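Local atomic coordinates of alginate lyase (Bacteroides ovatus, PDB entry 3NNB), a protein that probably cleaves alginate by beta-elimination, as a polysaccharide lyase of the alginate lyase family. Residues P319-P324 / E341-I346. Residues are numbered along the deposited sequence; the frame is centred on the assembly and turned at random.
Sequences PYIGKP and EEACWI
Ile321 sits at the second position of a type II beta turn and faces Ala343 on helix 336-351, with their CA atoms 7.0 Å apart. The turn runs from Tyr320 to Lys323 and is closed by Lys323 N bonding to Tyr320 O at 3.2 Å. Gly322 takes its third position with a positive phi of 84°. Across the contact the packing is apolar, and Ile321 supplies all of it from the turn. Its two branches part, one to each of two successive helix residues. A chi1 of -60° sets CG1 beside the backbone N and CG2 anti to it. Ile321 CD1 thus lies 3.7 Å from Ala343 CB, and Ile321 CG2 meets Cys344 SG at 3.9 Å. Phe366 of helix 359-366 touches both Ile321 and Cys344. The side-chain amide of Gln340 makes two hydrogen bonds to the turn, NE2 to Tyr320 O and OE1 from Gly322 N. With an alanine here instead of Ile321, the Ala343 methyl and Cys344 SG would probably lose their apolar partner from the turn. The loop after helix 310-317 is thus held to helix 336-351 by a buried isoleucine and the Gln340 amide, in a helical fold consistent with the six-hairpin clan.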
# COMPACT_ATOMS: atom_id res chain seq x y z
N PRO A 319 5.86 -22.67 -7.20
CA PRO A 319 6.10 -23.46 -8.43
C PRO A 319 5.83 -22.74 -9.72
O PRO A 319 6.33 -23.14 -10.79
CB PRO A 319 5.17 -24.66 -8.26
CG PRO A 319 4.98 -24.78 -6.76
CD PRO A 319 4.97 -23.38 -6.26
N TYR A 320 5.02 -21.67 -9.65
CA TYR A 320 4.70 -20.93 -10.83
C TYR A 320 5.71 -19.86 -11.17
O TYR A 320 5.67 -19.31 -12.26
CB TYR A 320 3.30 -20.30 -10.69
CG TYR A 320 2.21 -21.34 -10.57
CD1 TYR A 320 1.81 -22.10 -11.67
CD2 TYR A 320 1.56 -21.55 -9.35
CE1 TYR A 320 0.80 -23.04 -11.56
CE2 TYR A 320 0.57 -22.47 -9.22
CZ TYR A 320 0.18 -23.22 -10.33
OH TYR A 320 -0.83 -24.11 -10.16
N ILE A 321 6.63 -19.60 -10.26
CA ILE A 321 7.63 -18.58 -10.51
C ILE A 321 8.66 -19.14 -11.45
O ILE A 321 9.22 -20.22 -11.21
CB ILE A 321 8.30 -18.07 -9.20
CG1 ILE A 321 7.25 -17.46 -8.27
CG2 ILE A 321 9.36 -17.03 -9.53
CD1 ILE A 321 7.80 -17.03 -6.89
N GLY A 322 8.84 -18.47 -12.58
CA GLY A 322 9.74 -18.95 -13.62
C GLY A 322 9.15 -19.96 -14.60
O GLY A 322 9.84 -20.41 -15.51
N LYS A 323 7.87 -20.29 -14.44
CA LYS A 323 7.15 -21.21 -15.33
C LYS A 323 6.28 -20.39 -16.25
O LYS A 323 5.80 -19.34 -15.86
CB LYS A 323 6.27 -22.10 -14.47
CG LYS A 323 5.99 -23.46 -14.98
CD LYS A 323 5.27 -24.31 -13.95
CE LYS A 323 6.21 -25.21 -13.16
NZ LYS A 323 5.47 -26.26 -12.45
N PRO A 324 6.08 -20.84 -17.51
CA PRO A 324 5.29 -20.02 -18.41
C PRO A 324 3.83 -19.90 -18.02
O PRO A 324 3.29 -20.76 -17.29
CB PRO A 324 5.39 -20.75 -19.76
CG PRO A 324 6.29 -21.85 -19.56
CD PRO A 324 6.66 -22.03 -18.16
N GLU A 341 8.11 -10.85 -11.76
CA GLU A 341 9.14 -10.11 -11.05
C GLU A 341 8.72 -9.79 -9.61
O GLU A 341 9.49 -10.01 -8.68
CB GLU A 341 9.49 -8.83 -11.81
CG GLU A 341 10.56 -8.05 -11.09
CD GLU A 341 10.98 -6.76 -11.80
OE1 GLU A 341 10.17 -6.27 -12.61
OE2 GLU A 341 12.09 -6.24 -11.54
N GLU A 342 7.51 -9.31 -9.42
CA GLU A 342 6.99 -9.03 -8.08
C GLU A 342 7.02 -10.26 -7.17
O GLU A 342 7.36 -10.15 -5.99
CB GLU A 342 5.57 -8.48 -8.15
CG GLU A 342 5.51 -7.08 -8.70
CD GLU A 342 4.08 -6.43 -8.58
OE1 GLU A 342 3.36 -6.75 -7.62
OE2 GLU A 342 3.71 -5.63 -9.45
N ALA A 343 6.68 -11.42 -7.72
CA ALA A 343 6.74 -12.67 -6.96
C ALA A 343 8.14 -12.94 -6.40
O ALA A 343 8.28 -13.43 -5.30
CB ALA A 343 6.27 -13.83 -7.84
N CYS A 344 9.18 -12.65 -7.20
CA CYS A 344 10.55 -12.83 -6.77
C CYS A 344 10.90 -11.93 -5.55
O CYS A 344 11.74 -12.31 -4.70
CB CYS A 344 11.50 -12.50 -7.93
SG CYS A 344 11.43 -13.71 -9.28
N TRP A 345 10.27 -10.74 -5.49
CA TRP A 345 10.45 -9.85 -4.34
C TRP A 345 9.56 -10.23 -3.16
O TRP A 345 9.95 -10.01 -2.02
CB TRP A 345 10.30 -8.39 -4.77
CG TRP A 345 11.48 -8.02 -5.57
CD1 TRP A 345 11.60 -8.03 -6.91
CD2 TRP A 345 12.77 -7.63 -5.05
NE1 TRP A 345 12.88 -7.69 -7.27
CE2 TRP A 345 13.61 -7.41 -6.15
CE3 TRP A 345 13.29 -7.44 -3.77
CZ2 TRP A 345 14.94 -7.02 -6.00
CZ3 TRP A 345 14.60 -7.06 -3.63
CH2 TRP A 345 15.42 -6.86 -4.73
N ILE A 346 8.40 -10.85 -3.39
CA ILE A 346 7.70 -11.52 -2.30
C ILE A 346 8.65 -12.51 -1.61
O ILE A 346 8.66 -12.59 -0.36
CB ILE A 346 6.39 -12.21 -2.81
CG1 ILE A 346 5.35 -11.15 -3.24
CG2 ILE A 346 5.79 -13.18 -1.78
CD1 ILE A 346 4.78 -10.23 -2.11